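PDB 5J2Z: UL37 from Suid herpesvirus 1, which is a tegument protein that guides retrograde axonal transport of alpha-herpesviruses and so promotes neuroinvasion, this chain being its N-terminal half. Local coordinates for residues Thr159-Val164 / Tyr388-Asp393; Gln303-Ala308 / Arg347-Leu352. The protein carries 5 engineered substitutions. All coordinates share one frame; numbering follows the deposited sequence.

Contact 1: residues Thr159-Val164 / Tyr388-Asp393; sequences TARALV and YGPGLD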
loop_
_atom_site.group_PDB
_atom_site.type_symbol
_atom_site.label_atom_id
_atom_site.label_comp_id
_atom_site.label_asym_id
_atom_site.label_seq_id
_atom_site.Cartn_x
_atom_site.Cartn_y
_atom_site.Cartn_z
ATOM N N THR A 159 1.263 8.363 2.102
ATOM C CA THR A 159 0.673 7.216 2.778
ATOM C C THR A 159 1.683 6.597 3.738
ATOM O O THR A 159 2.696 6.032 3.309
ATOM C CB THR A 159 0.163 6.187 1.760
ATOM O OG1 THR A 159 -1.044 6.674 1.153
ATOM C CG2 THR A 159 -0.102 4.817 2.433
ATOM N N ALA A 160 1.422 6.731 5.044
ATOM C CA ALA A 160 2.196 6.080 6.087
ATOM C C ALA A 160 3.550 6.735 6.290
ATOM O O ALA A 160 4.444 6.145 6.897
ATOM C CB ALA A 160 2.373 4.584 5.800
ATOM N N ARG A 161 3.716 7.963 5.808
ATOM C CA ARG A 161 5.030 8.587 5.857
ATOM C C ARG A 161 5.436 8.964 7.277
ATOM O O ARG A 161 6.622 8.897 7.621
ATOM C CB ARG A 161 5.061 9.800 4.942
ATOM C CG ARG A 161 5.473 9.437 3.545
ATOM C CD ARG A 161 6.913 8.979 3.547
ATOM N NE ARG A 161 7.187 8.087 2.430
ATOM C CZ ARG A 161 8.398 7.635 2.118
ATOM N NH1 ARG A 161 9.460 7.998 2.838
ATOM N NH2 ARG A 161 8.549 6.828 1.076
ATOM N N ALA A 162 4.482 9.367 8.120
ATOM C CA ALA A 162 4.841 9.634 9.511
ATOM C C ALA A 162 5.312 8.372 10.225
ATOM O O ALA A 162 5.930 8.473 11.290
ATOM C CB ALA A 162 3.667 10.265 10.268
ATOM N N LEU A 163 5.063 7.192 9.652
ATOM C CA LEU A 163 5.492 5.949 10.281
ATOM C C LEU A 163 6.923 5.559 9.929
ATOM O O LEU A 163 7.452 4.611 10.519
ATOM C CB LEU A 163 4.528 4.825 9.911
ATOM C CG LEU A 163 3.076 5.152 10.271
ATOM C CD1 LEU A 163 2.197 4.033 9.856
ATOM C CD2 LEU A 163 2.914 5.422 11.769
ATOM N N VAL A 164 7.573 6.281 9.022
ATOM C CA VAL A 164 8.925 5.933 8.607
ATOM C C VAL A 164 9.796 7.181 8.669
ATOM O O VAL A 164 10.886 7.213 8.087
ATOM C CB VAL A 164 8.941 5.291 7.199
ATOM C CG1 VAL A 164 8.097 4.039 7.182
ATOM C CG2 VAL A 164 8.434 6.249 6.139
ATOM N N TYR A 388 0.596 0.921 -2.584
ATOM C CA TYR A 388 1.656 1.918 -2.571
ATOM C C TYR A 388 1.975 2.340 -1.140
ATOM O O TYR A 388 1.079 2.704 -0.368
ATOM C CB TYR A 388 1.269 3.140 -3.403
ATOM C CG TYR A 388 2.456 4.032 -3.572
ATOM C CD1 TYR A 388 2.707 5.060 -2.670
ATOM C CD2 TYR A 388 3.372 3.811 -4.594
ATOM C CE1 TYR A 388 3.815 5.861 -2.796
ATOM C CE2 TYR A 388 4.485 4.610 -4.716
ATOM C CZ TYR A 388 4.697 5.633 -3.803
ATOM O OH TYR A 388 5.789 6.444 -3.909
ATOM N N GLY A 389 3.261 2.299 -0.794
ATOM C CA GLY A 389 3.703 2.592 0.544
ATOM C C GLY A 389 5.210 2.594 0.673
ATOM O O GLY A 389 5.948 2.311 -0.274
ATOM N N PRO A 390 5.692 2.912 1.855
ATOM C CA PRO A 390 7.129 3.157 2.008
ATOM C C PRO A 390 7.888 1.950 2.528
ATOM O O PRO A 390 9.034 2.075 2.972
ATOM C CB PRO A 390 7.160 4.323 2.997
ATOM C CG PRO A 390 5.911 4.093 3.858
ATOM C CD PRO A 390 4.915 3.353 3.031
ATOM N N GLY A 391 7.278 0.768 2.450
ATOM C CA GLY A 391 7.817 -0.416 3.072
ATOM C C GLY A 391 8.231 -1.525 2.113
ATOM O O GLY A 391 8.205 -1.415 0.896
ATOM N N LEU A 392 8.629 -2.630 2.729
ATOM C CA LEU A 392 9.114 -3.783 1.998
ATOM C C LEU A 392 7.995 -4.483 1.243
ATOM O O LEU A 392 8.234 -5.062 0.181
ATOM C CB LEU A 392 9.780 -4.736 2.985
ATOM C CG LEU A 392 10.340 -6.060 2.491
ATOM C CD1 LEU A 392 11.441 -5.805 1.468
ATOM C CD2 LEU A 392 10.837 -6.876 3.694
ATOM N N ASP A 393 6.773 -4.435 1.768
ATOM C CA ASP A 393 5.640 -5.063 1.094
ATOM C C ASP A 393 5.395 -4.445 -0.285
ATOM O O ASP A 393 5.189 -5.163 -1.274
ATOM C CB ASP A 393 4.398 -4.948 1.976
ATOM C CG ASP A 393 3.186 -5.613 1.369
ATOM O OD1 ASP A 393 3.097 -6.856 1.432
ATOM O OD2 ASP A 393 2.319 -4.891 0.831
#
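In R161 the chain turns at chi2 (-67°) and then runs out nearly extended, which brings one face of the guanidinium onto CB of P390, the two side chains passing in opposite directions. V164 meets the same ring with both methyls: at chi1 -59° CG1 lies anti to the carbonyl carbon and CG2 stands between the backbone N and that carbon. P390 is thus the piece of 388-393 that 159-164 closes around, and it accounts for 100 of the 240 Å² buried.

CB, CG and CD of P390 meet overlapping sets of neighbours from 159-164. CB lies 3.4 Å from NH2 of R161, over one face of the guanidinium and displaced toward its rim, at a height of 3.3 Å above the plane. Here the flat cation rests on a methylene, while NH2 donates a hydrogen bond to the carbonyl of R434. The same proline CB is 3.9 Å from CG2 of V164. CD of P390 sits 3.5 Å from the carbonyl O of T159 and 4.0 Å from CB of A160, so the chain ahead of the arginine packs on the ring too.

T159 also reaches Y388, with CG2 3.7 Å from its carbonyl O. N189 links the two segments here: its side-chain amide is hydrogen-bonded to OG1 of T159 through OD1 and to O of Y388 through ND2.

The contact joins the loop between helices 144-149 and 175-188 to the turn leading into helix 392-403, where G391 holds the N-cap position. A160 and V164 also rest on helix 175-188. No hydrogen bond runs directly between the segments. Their direct cohesion is therefore non-polar, while the hydrogen bonds of T159 OG1, Y388 O and R161 NH2 run to third parties, N189 and R434.

Contact 2: residues Gln303-Ala308 / Arg347-Leu352; sequences QAVHVA and RRHCDL. With CA (calcium ion), chain I.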
loop_
_atom_site.group_PDB
_atom_site.type_symbol
_atom_site.label_atom_id
_atom_site.label_comp_id
_atom_site.label_asym_id
_atom_site.label_seq_id
_atom_site.Cartn_x
_atom_site.Cartn_y
_atom_site.Cartn_z
ATOM N N GLN A 303 -13.018 12.143 -22.651
ATOM C CA GLN A 303 -13.847 11.398 -23.597
ATOM C C GLN A 303 -13.898 9.912 -23.277
ATOM O O GLN A 303 -14.904 9.256 -23.579
ATOM C CB GLN A 303 -13.344 11.606 -25.017
ATOM C CG GLN A 303 -13.480 13.038 -25.450
ATOM C CD GLN A 303 -12.953 13.276 -26.832
ATOM O OE1 GLN A 303 -12.064 12.569 -27.309
ATOM N NE2 GLN A 303 -13.490 14.287 -27.487
ATOM N N ALA A 304 -12.840 9.358 -22.672
ATOM C CA ALA A 304 -12.835 7.926 -22.382
ATOM C C ALA A 304 -13.833 7.523 -21.290
ATOM O O ALA A 304 -14.082 6.327 -21.127
ATOM C CB ALA A 304 -11.433 7.470 -21.992
ATOM N N VAL A 305 -14.408 8.468 -20.534
ATOM C CA VAL A 305 -15.445 8.082 -19.587
ATOM C C VAL A 305 -16.679 7.537 -20.317
ATOM O O VAL A 305 -17.475 6.801 -19.728
ATOM C CB VAL A 305 -15.794 9.267 -18.645
ATOM C CG1 VAL A 305 -16.750 10.270 -19.314
ATOM C CG2 VAL A 305 -16.405 8.742 -17.371
ATOM N N HIS A 306 -16.852 7.867 -21.596
ATOM C CA HIS A 306 -17.800 7.166 -22.465
ATOM C C HIS A 306 -17.043 6.029 -23.158
ATOM O O HIS A 306 -16.591 6.137 -24.299
ATOM C CB HIS A 306 -18.424 8.147 -23.453
ATOM C CG HIS A 306 -19.459 7.543 -24.350
ATOM N ND1 HIS A 306 -19.817 6.210 -24.292
ATOM C CD2 HIS A 306 -20.220 8.093 -25.329
ATOM C CE1 HIS A 306 -20.745 5.968 -25.201
ATOM N NE2 HIS A 306 -21.005 7.092 -25.845
ATOM N N VAL A 307 -16.916 4.905 -22.441
ATOM C CA VAL A 307 -15.945 3.864 -22.797
ATOM C C VAL A 307 -16.426 3.009 -23.969
ATOM O O VAL A 307 -15.610 2.398 -24.679
ATOM C CB VAL A 307 -15.631 2.984 -21.565
ATOM C CG1 VAL A 307 -16.804 2.049 -21.262
ATOM C CG2 VAL A 307 -14.337 2.168 -21.768
ATOM N N ALA A 308 -17.740 2.910 -24.170
ATOM C CA ALA A 308 -18.238 2.216 -25.356
ATOM C C ALA A 308 -17.876 2.982 -26.629
ATOM O O ALA A 308 -17.462 2.380 -27.626
ATOM C CB ALA A 308 -19.748 2.004 -25.256
ATOM N N ARG A 347 -10.421 2.045 -13.466
ATOM C CA ARG A 347 -9.854 0.703 -13.502
ATOM C C ARG A 347 -10.542 -0.162 -14.560
ATOM O O ARG A 347 -9.874 -0.862 -15.331
ATOM C CB ARG A 347 -9.965 0.065 -12.113
ATOM C CG ARG A 347 -9.475 -1.377 -12.028
ATOM C CD ARG A 347 -9.663 -1.949 -10.623
ATOM N NE ARG A 347 -10.925 -2.671 -10.491
ATOM C CZ ARG A 347 -11.045 -3.940 -10.101
ATOM N NH1 ARG A 347 -9.972 -4.660 -9.761
ATOM N NH2 ARG A 347 -12.255 -4.490 -10.037
ATOM N N ARG A 348 -11.873 -0.129 -14.611
ATOM C CA ARG A 348 -12.587 -0.942 -15.592
ATOM C C ARG A 348 -12.353 -0.445 -17.015
ATOM O O ARG A 348 -12.175 -1.248 -17.935
ATOM C CB ARG A 348 -14.074 -0.957 -15.265
ATOM C CG ARG A 348 -14.561 -2.293 -14.808
ATOM C CD ARG A 348 -15.403 -2.964 -15.893
ATOM N NE ARG A 348 -16.762 -2.436 -15.907
ATOM C CZ ARG A 348 -17.614 -2.543 -14.889
ATOM N NH1 ARG A 348 -17.246 -3.157 -13.762
ATOM N NH2 ARG A 348 -18.831 -2.022 -14.993
ATOM N N HIS A 349 -12.347 0.875 -17.216
ATOM C CA HIS A 349 -12.133 1.413 -18.556
ATOM C C HIS A 349 -10.732 1.126 -19.065
ATOM O O HIS A 349 -10.550 0.911 -20.267
ATOM C CB HIS A 349 -12.401 2.916 -18.580
ATOM C CG HIS A 349 -13.832 3.272 -18.337
ATOM N ND1 HIS A 349 -14.281 4.572 -18.305
ATOM C CD2 HIS A 349 -14.921 2.494 -18.129
ATOM C CE1 HIS A 349 -15.585 4.583 -18.084
ATOM N NE2 HIS A 349 -15.997 3.334 -17.970
ATOM N N CYS A 350 -9.734 1.118 -18.182
ATOM C CA CYS A 350 -8.395 0.721 -18.600
ATOM C C CYS A 350 -8.391 -0.708 -19.105
ATOM O O CYS A 350 -7.744 -1.029 -20.110
ATOM C CB CYS A 350 -7.408 0.866 -17.443
ATOM S SG CYS A 350 -6.932 2.557 -17.140
ATOM N N ASP A 351 -9.124 -1.574 -18.424
ATOM C CA ASP A 351 -9.155 -2.970 -18.808
ATOM C C ASP A 351 -9.823 -3.150 -20.168
ATOM O O ASP A 351 -9.320 -3.893 -21.016
ATOM C CB ASP A 351 -9.875 -3.758 -17.729
ATOM C CG ASP A 351 -9.748 -5.226 -17.922
ATOM O OD1 ASP A 351 -8.797 -5.826 -17.361
ATOM O OD2 ASP A 351 -10.602 -5.774 -18.643
ATOM N N LEU A 352 -10.942 -2.444 -20.403
ATOM C CA LEU A 352 -11.683 -2.593 -21.655
ATOM C C LEU A 352 -10.954 -1.940 -22.825
ATOM O O LEU A 352 -10.883 -2.519 -23.911
ATOM C CB LEU A 352 -13.090 -2.009 -21.507
ATOM C CG LEU A 352 -13.974 -2.745 -20.500
ATOM C CD1 LEU A 352 -15.196 -1.935 -20.065
ATOM C CD2 LEU A 352 -14.400 -4.044 -21.134
HETATM CA CA CA I . -6.693 -6.310 -16.969
HETATM O O HOH W 1 -6.180 -3.538 -17.326
#
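The main interaction is a CH-pi contact between V307 and H349. CB of V307 stands 3.5 Å from the centroid of the imidazole, 9° off the ring normal, so it lies squarely over the face. Both methyls spread over the same face: CG1 is 3.6 Å from NE2 of H349, and CG2 is 3.6 Å from CG of H349. The chi1 of H349, -66°, sets its CG anti to the carbonyl carbon and sends the ring across to the valine.

Among polar neighbours, the carbonyl O of V305 approaches the ring obliquely, 3.3 Å from CE1 of H349. ND1 of H349 is hydrogen-bonded to the carbonyl of G344, just ahead of the helix.

In this all-helical region the pairing sets the first turn of helix 307-310, for which H306 is the N-cap, against the start of helix 347-358; helix 260-271 touches V307 and L352 through V261.

Apolar contact continues at L352, whose CB is 4.4 Å from CG2 of V307.

Metal binding belongs to another side of helix 347-358. OD1 of D351 binds a calcium ion at 2.2 Å, and OD2 forms a salt bridge with R355.

Overall arrangement
Contact 2 is nested within the loop of chain that contact 1 closes: 303-308 and 347-352 both fall among the 223 residues between 159-164 and 388-393. In space they remain separate, with centres 30 Å apart and nearest atoms about 13 Å apart. Contact 1 is the more central, 7 Å from the centre of the chain against 24 Å for contact 2. Segment 347-352 carries the calcium ligand D351, which does not itself touch 303-308, whereas in contact 1 the side chain of Y388 stays about 12 Å from a bound calcium ion. The side chain of V307 is also about 10 Å from that of D312, a ligand of a different calcium.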